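Local coordinates for protein sucrose 6(F)-phosphate phosphorylase (Thermoanaerobacterium thermosaccharolyticum DSM 571, PDB 6S9V) that belongs to the phosphorylases built on an alpha-amylase-type TIM barrel, with a C-terminal antiparallel beta sheet beside it, at residues Q382-G387 with K473-F478; T487-N492 with E497-V502. All coordinates share one frame; numbering follows the deposited sequence.

Contact 1. Residues Q382-G387 with K473-F478; sequences QFFTPG and KRCSLF
Phe384 of segment 382-387, which lies on helix 372-384, presses its ring against Leu477 and Cys475 of strand 473-480, joining a helix of the alpha-amylase-type TIM barrel to the C-terminal antiparallel sheet. Past Phe384 the chain turns through Pro386 into strand 388-392, the last of the eight barrel strands.

Over one face of the ring the contact is CH-pi. Leu477 CB stands 3.5 Å from the centroid of the Phe384 ring, only 9° off the ring normal, and so sits over the middle of that face. With chi1 at 171°, the leucine CG extends opposite the backbone N; of its two methyls, CD2 turns back toward the helix, 3.9 Å from Phe384 CG, above the root of the ring.

The far rim of the ring has a different neighbour, Cys475. Its SG makes an oblique sulfur-aromatic contact, 4.9 Å from the ring centroid and 54° off the normal, while its carbonyl lies at the ring edge, near the plane.

Other aromatic groups complete this buried setting. Phe450 meets the Phe384 ring edge-to-face, and Trp468 both packs on that ring and hydrogen-bonds through NE1 to Phe384 O.

At the rim, Phe384 CE2 lies 3.8 Å from Cys475 O, and the neighbouring CZ is 4.1 Å from Cys475 SG.

Contact 2. Residues T487-N492 with E497-V502; sequences TIDYIN and EVKYLV
A chi1 of 71° sets Tyr490 CG between the backbone N and the carbonyl carbon, swinging the ring to the neighbouring strand, where Val498 CB lies over one face, displaced toward the rim, 4.2 Å from the centroid, and Tyr500 CB meets the edge. Bends at chi3 and chi4 (-75° and -72°) bring the end of Lys499 to Asp489, which runs alongside it. Its NZ reaches the syn lone pair of Asp489 OD1 at 2.9 Å, with a weak second bond to OD2; the ammonium charge probably eases the repulsion between Asp489 and Glu497, whose OE2 is 3.8 Å from Asp489 OD2.

These groups ride on an antiparallel beta hairpin. Ile488 with Tyr500 and Tyr490 with Val498 form its hydrogen-bonded pairs, the shortest link being Val498 N to Tyr490 O at 2.7 Å. Asp489 and Lys499 face each other in a non-hydrogen-bonded pair.

On the face bearing Tyr490 and Tyr500, Ile488 CD1 touches Tyr500 CD2 and Val502 CG2. That face packs against helix 432-446, where Phe443 meets both tyrosine rings and Arg436 salt-bridges the C-terminal carboxylate of Val502. Strand 473-480 flanks 485-491 on its other side, leaving 497-501 outermost in the sheet within this chain.

Overall arrangement
How one sheet serves both interior and surface is seen by comparing the two contacts, whose centres lie about 11 Å apart. Contact 1 is buried, joins a barrel helix to the sheet, and relies on aromatic and aliphatic surfaces. Contact 2 lies farther from the chain centre and is partly exposed; it joins neighbouring strands by backbone hydrogen bonds, adding a charged pair on one face and apolar groups on the other. Strands 473-480 and 485-491 are themselves neighbours, with probable hydrogen bonds from Phe478 N to Thr487 O and from Ser476 N to Asp489 O. Ile488 also bridges the contacts, its CD1 packing 3.7 Å from Phe384 CE1.

Contact 1. Residues Q382-G387 with K473-F478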
# COMPACT_ATOMS: atom_id res chain seq x y z
N GLN A 382 -9.93 -11.20 6.94
CA GLN A 382 -8.67 -10.46 6.94
C GLN A 382 -7.99 -10.54 8.30
O GLN A 382 -6.79 -10.84 8.40
CB GLN A 382 -8.91 -9.00 6.57
CG GLN A 382 -7.62 -8.21 6.43
CD GLN A 382 -7.79 -6.72 6.63
OE1 GLN A 382 -8.90 -6.19 6.61
NE2 GLN A 382 -6.67 -6.03 6.81
N PHE A 383 -8.74 -10.29 9.38
CA PHE A 383 -8.15 -10.22 10.70
C PHE A 383 -7.72 -11.59 11.22
O PHE A 383 -6.82 -11.68 12.06
CB PHE A 383 -9.12 -9.57 11.69
CG PHE A 383 -9.45 -8.13 11.38
CD1 PHE A 383 -8.72 -7.40 10.45
CD2 PHE A 383 -10.51 -7.50 12.02
CE1 PHE A 383 -9.04 -6.08 10.17
CE2 PHE A 383 -10.83 -6.18 11.75
CZ PHE A 383 -10.10 -5.47 10.82
N PHE A 384 -8.35 -12.67 10.74
CA PHE A 384 -7.95 -14.02 11.11
C PHE A 384 -6.81 -14.56 10.24
O PHE A 384 -6.28 -15.63 10.55
CB PHE A 384 -9.14 -14.99 11.04
CG PHE A 384 -9.91 -15.07 12.34
CD1 PHE A 384 -10.72 -14.02 12.74
CD2 PHE A 384 -9.78 -16.17 13.16
CE1 PHE A 384 -11.40 -14.07 13.95
CE2 PHE A 384 -10.45 -16.23 14.36
CZ PHE A 384 -11.26 -15.19 14.76
N THR A 385 -6.45 -13.87 9.17
CA THR A 385 -5.33 -14.26 8.32
C THR A 385 -4.02 -13.81 8.96
O THR A 385 -3.91 -12.65 9.38
CB THR A 385 -5.46 -13.65 6.93
OG1 THR A 385 -6.66 -14.13 6.31
CG2 THR A 385 -4.26 -14.02 6.05
N PRO A 386 -3.01 -14.68 9.06
CA PRO A 386 -1.72 -14.25 9.62
C PRO A 386 -1.16 -13.06 8.86
O PRO A 386 -1.19 -13.01 7.62
CB PRO A 386 -0.84 -15.49 9.46
CG PRO A 386 -1.79 -16.65 9.47
CD PRO A 386 -3.03 -16.13 8.76
N GLY A 387 -0.64 -12.10 9.61
CA GLY A 387 -0.12 -10.86 9.07
C GLY A 387 -0.64 -9.67 9.87
O GLY A 387 -1.54 -9.77 10.68
N LYS A 473 -6.41 -19.24 25.98
CA LYS A 473 -7.22 -18.43 25.10
C LYS A 473 -7.31 -19.09 23.73
O LYS A 473 -6.33 -19.63 23.21
CB LYS A 473 -6.63 -17.02 24.95
CG LYS A 473 -6.27 -16.33 26.27
CD LYS A 473 -7.47 -16.06 27.16
CE LYS A 473 -7.09 -15.14 28.31
NZ LYS A 473 -8.17 -15.00 29.33
N ARG A 474 -8.50 -19.03 23.13
CA ARG A 474 -8.70 -19.58 21.80
C ARG A 474 -9.89 -18.86 21.21
O ARG A 474 -10.88 -18.63 21.91
CB ARG A 474 -8.93 -21.09 21.85
CG ARG A 474 -9.21 -21.72 20.50
CD ARG A 474 -9.55 -23.19 20.66
NE ARG A 474 -10.78 -23.38 21.42
CZ ARG A 474 -12.00 -23.31 20.89
NH1 ARG A 474 -12.14 -23.07 19.59
NH2 ARG A 474 -13.07 -23.49 21.64
N CYS A 475 -9.80 -18.50 19.93
CA CYS A 475 -10.93 -17.92 19.22
C CYS A 475 -11.06 -18.58 17.85
O CYS A 475 -10.06 -18.74 17.14
CB CYS A 475 -10.81 -16.40 19.08
SG CYS A 475 -9.32 -15.75 18.29
N SER A 476 -12.28 -18.97 17.50
CA SER A 476 -12.57 -19.72 16.28
C SER A 476 -13.59 -18.94 15.48
O SER A 476 -14.73 -18.75 15.92
CB SER A 476 -13.08 -21.12 16.60
OG SER A 476 -12.12 -21.83 17.35
N LEU A 477 -13.18 -18.48 14.31
CA LEU A 477 -14.07 -17.81 13.37
C LEU A 477 -14.89 -18.85 12.63
O LEU A 477 -14.36 -19.85 12.14
CB LEU A 477 -13.25 -16.98 12.38
CG LEU A 477 -13.99 -16.38 11.18
CD1 LEU A 477 -14.96 -15.30 11.65
CD2 LEU A 477 -13.01 -15.83 10.15
N PHE A 478 -16.20 -18.62 12.55
CA PHE A 478 -17.05 -19.41 11.68
C PHE A 478 -17.86 -18.46 10.81
O PHE A 478 -18.53 -17.57 11.34
CB PHE A 478 -17.99 -20.33 12.45
CG PHE A 478 -18.88 -21.14 11.57
CD1 PHE A 478 -20.11 -20.65 11.15
CD2 PHE A 478 -18.47 -22.38 11.12
CE1 PHE A 478 -20.91 -21.40 10.32
CE2 PHE A 478 -19.29 -23.14 10.29
CZ PHE A 478 -20.50 -22.64 9.89

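Contact 2. Residues T487-N492 with E497-V502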
# COMPACT_ATOMS: atom_id res chain seq x y z
N THR A 487 -19.52 -15.62 13.14
CA THR A 487 -19.49 -15.85 14.57
C THR A 487 -18.06 -16.16 15.00
O THR A 487 -17.33 -16.85 14.29
CB THR A 487 -20.42 -17.01 14.97
OG1 THR A 487 -21.75 -16.74 14.52
CG2 THR A 487 -20.42 -17.19 16.48
N ILE A 488 -17.69 -15.66 16.17
CA ILE A 488 -16.40 -15.97 16.78
C ILE A 488 -16.67 -16.62 18.12
O ILE A 488 -17.23 -15.99 19.03
CB ILE A 488 -15.52 -14.72 16.93
CG1 ILE A 488 -15.18 -14.14 15.56
CG2 ILE A 488 -14.25 -15.06 17.71
CD1 ILE A 488 -14.41 -12.83 15.62
N ASP A 489 -16.30 -17.89 18.24
CA ASP A 489 -16.37 -18.62 19.51
C ASP A 489 -15.03 -18.45 20.21
O ASP A 489 -13.99 -18.76 19.63
CB ASP A 489 -16.65 -20.10 19.28
CG ASP A 489 -18.08 -20.37 18.84
OD1 ASP A 489 -18.97 -19.55 19.14
OD2 ASP A 489 -18.30 -21.41 18.19
N TYR A 490 -15.05 -17.94 21.44
CA TYR A 490 -13.80 -17.66 22.13
C TYR A 490 -13.95 -17.98 23.61
O TYR A 490 -15.05 -18.17 24.13
CB TYR A 490 -13.37 -16.20 21.94
CG TYR A 490 -14.22 -15.19 22.67
CD1 TYR A 490 -15.39 -14.70 22.10
CD2 TYR A 490 -13.86 -14.73 23.92
CE1 TYR A 490 -16.18 -13.78 22.77
CE2 TYR A 490 -14.64 -13.81 24.60
CZ TYR A 490 -15.80 -13.34 24.02
OH TYR A 490 -16.58 -12.43 24.68
N ILE A 491 -12.80 -18.05 24.29
CA ILE A 491 -12.73 -18.37 25.71
C ILE A 491 -12.59 -17.07 26.48
O ILE A 491 -11.64 -16.31 26.27
CB ILE A 491 -11.55 -19.31 26.02
CG1 ILE A 491 -11.63 -20.60 25.19
CG2 ILE A 491 -11.50 -19.62 27.51
CD1 ILE A 491 -12.89 -21.40 25.39
N ASN A 492 -13.54 -16.79 27.37
CA ASN A 492 -13.54 -15.53 28.10
C ASN A 492 -12.58 -15.62 29.29
O ASN A 492 -11.88 -16.62 29.48
CB ASN A 492 -14.97 -15.16 28.52
CG ASN A 492 -15.55 -16.12 29.55
OD1 ASN A 492 -14.85 -16.93 30.15
ND2 ASN A 492 -16.86 -16.04 29.73
N GLU A 497 -16.65 -20.78 27.22
CA GLU A 497 -16.74 -20.52 25.79
C GLU A 497 -17.92 -19.59 25.55
O GLU A 497 -19.04 -19.84 26.02
CB GLU A 497 -16.90 -21.82 24.99
CG GLU A 497 -16.88 -21.58 23.48
CD GLU A 497 -16.88 -22.87 22.68
OE1 GLU A 497 -16.71 -23.94 23.28
OE2 GLU A 497 -17.04 -22.80 21.44
N VAL A 498 -17.66 -18.50 24.83
CA VAL A 498 -18.64 -17.46 24.57
C VAL A 498 -18.74 -17.26 23.07
O VAL A 498 -17.76 -17.40 22.33
CB VAL A 498 -18.23 -16.14 25.27
CG1 VAL A 498 -19.08 -14.97 24.78
CG2 VAL A 498 -18.32 -16.29 26.78
N LYS A 499 -19.95 -16.92 22.62
CA LYS A 499 -20.23 -16.71 21.21
C LYS A 499 -20.38 -15.21 20.94
O LYS A 499 -21.25 -14.56 21.52
CB LYS A 499 -21.50 -17.47 20.82
CG LYS A 499 -21.69 -17.64 19.34
CD LYS A 499 -22.86 -18.58 19.04
CE LYS A 499 -22.49 -20.04 19.30
NZ LYS A 499 -21.57 -20.59 18.27
N TYR A 500 -19.53 -14.69 20.06
CA TYR A 500 -19.56 -13.28 19.64
C TYR A 500 -20.09 -13.23 18.21
O TYR A 500 -19.41 -13.64 17.27
CB TYR A 500 -18.16 -12.67 19.74
CG TYR A 500 -17.88 -11.39 18.96
CD1 TYR A 500 -18.89 -10.48 18.65
CD2 TYR A 500 -16.59 -11.09 18.55
CE1 TYR A 500 -18.60 -9.32 17.92
CE2 TYR A 500 -16.30 -9.95 17.84
CZ TYR A 500 -17.31 -9.07 17.53
OH TYR A 500 -16.99 -7.94 16.80
N LEU A 501 -21.32 -12.73 18.06
CA LEU A 501 -21.90 -12.56 16.74
C LEU A 501 -21.41 -11.23 16.16
O LEU A 501 -21.77 -10.16 16.65
CB LEU A 501 -23.42 -12.61 16.81
CG LEU A 501 -24.16 -12.40 15.49
CD1 LEU A 501 -23.86 -13.51 14.49
CD2 LEU A 501 -25.65 -12.31 15.74
N VAL A 502 -20.61 -11.31 15.11
CA VAL A 502 -19.95 -10.14 14.55
C VAL A 502 -20.98 -9.32 13.79
O VAL A 502 -20.94 -8.09 13.82
CB VAL A 502 -18.78 -10.54 13.63
CG1 VAL A 502 -18.13 -9.30 13.01
CG2 VAL A 502 -17.76 -11.35 14.42
OXT VAL A 502 -21.87 -9.88 13.15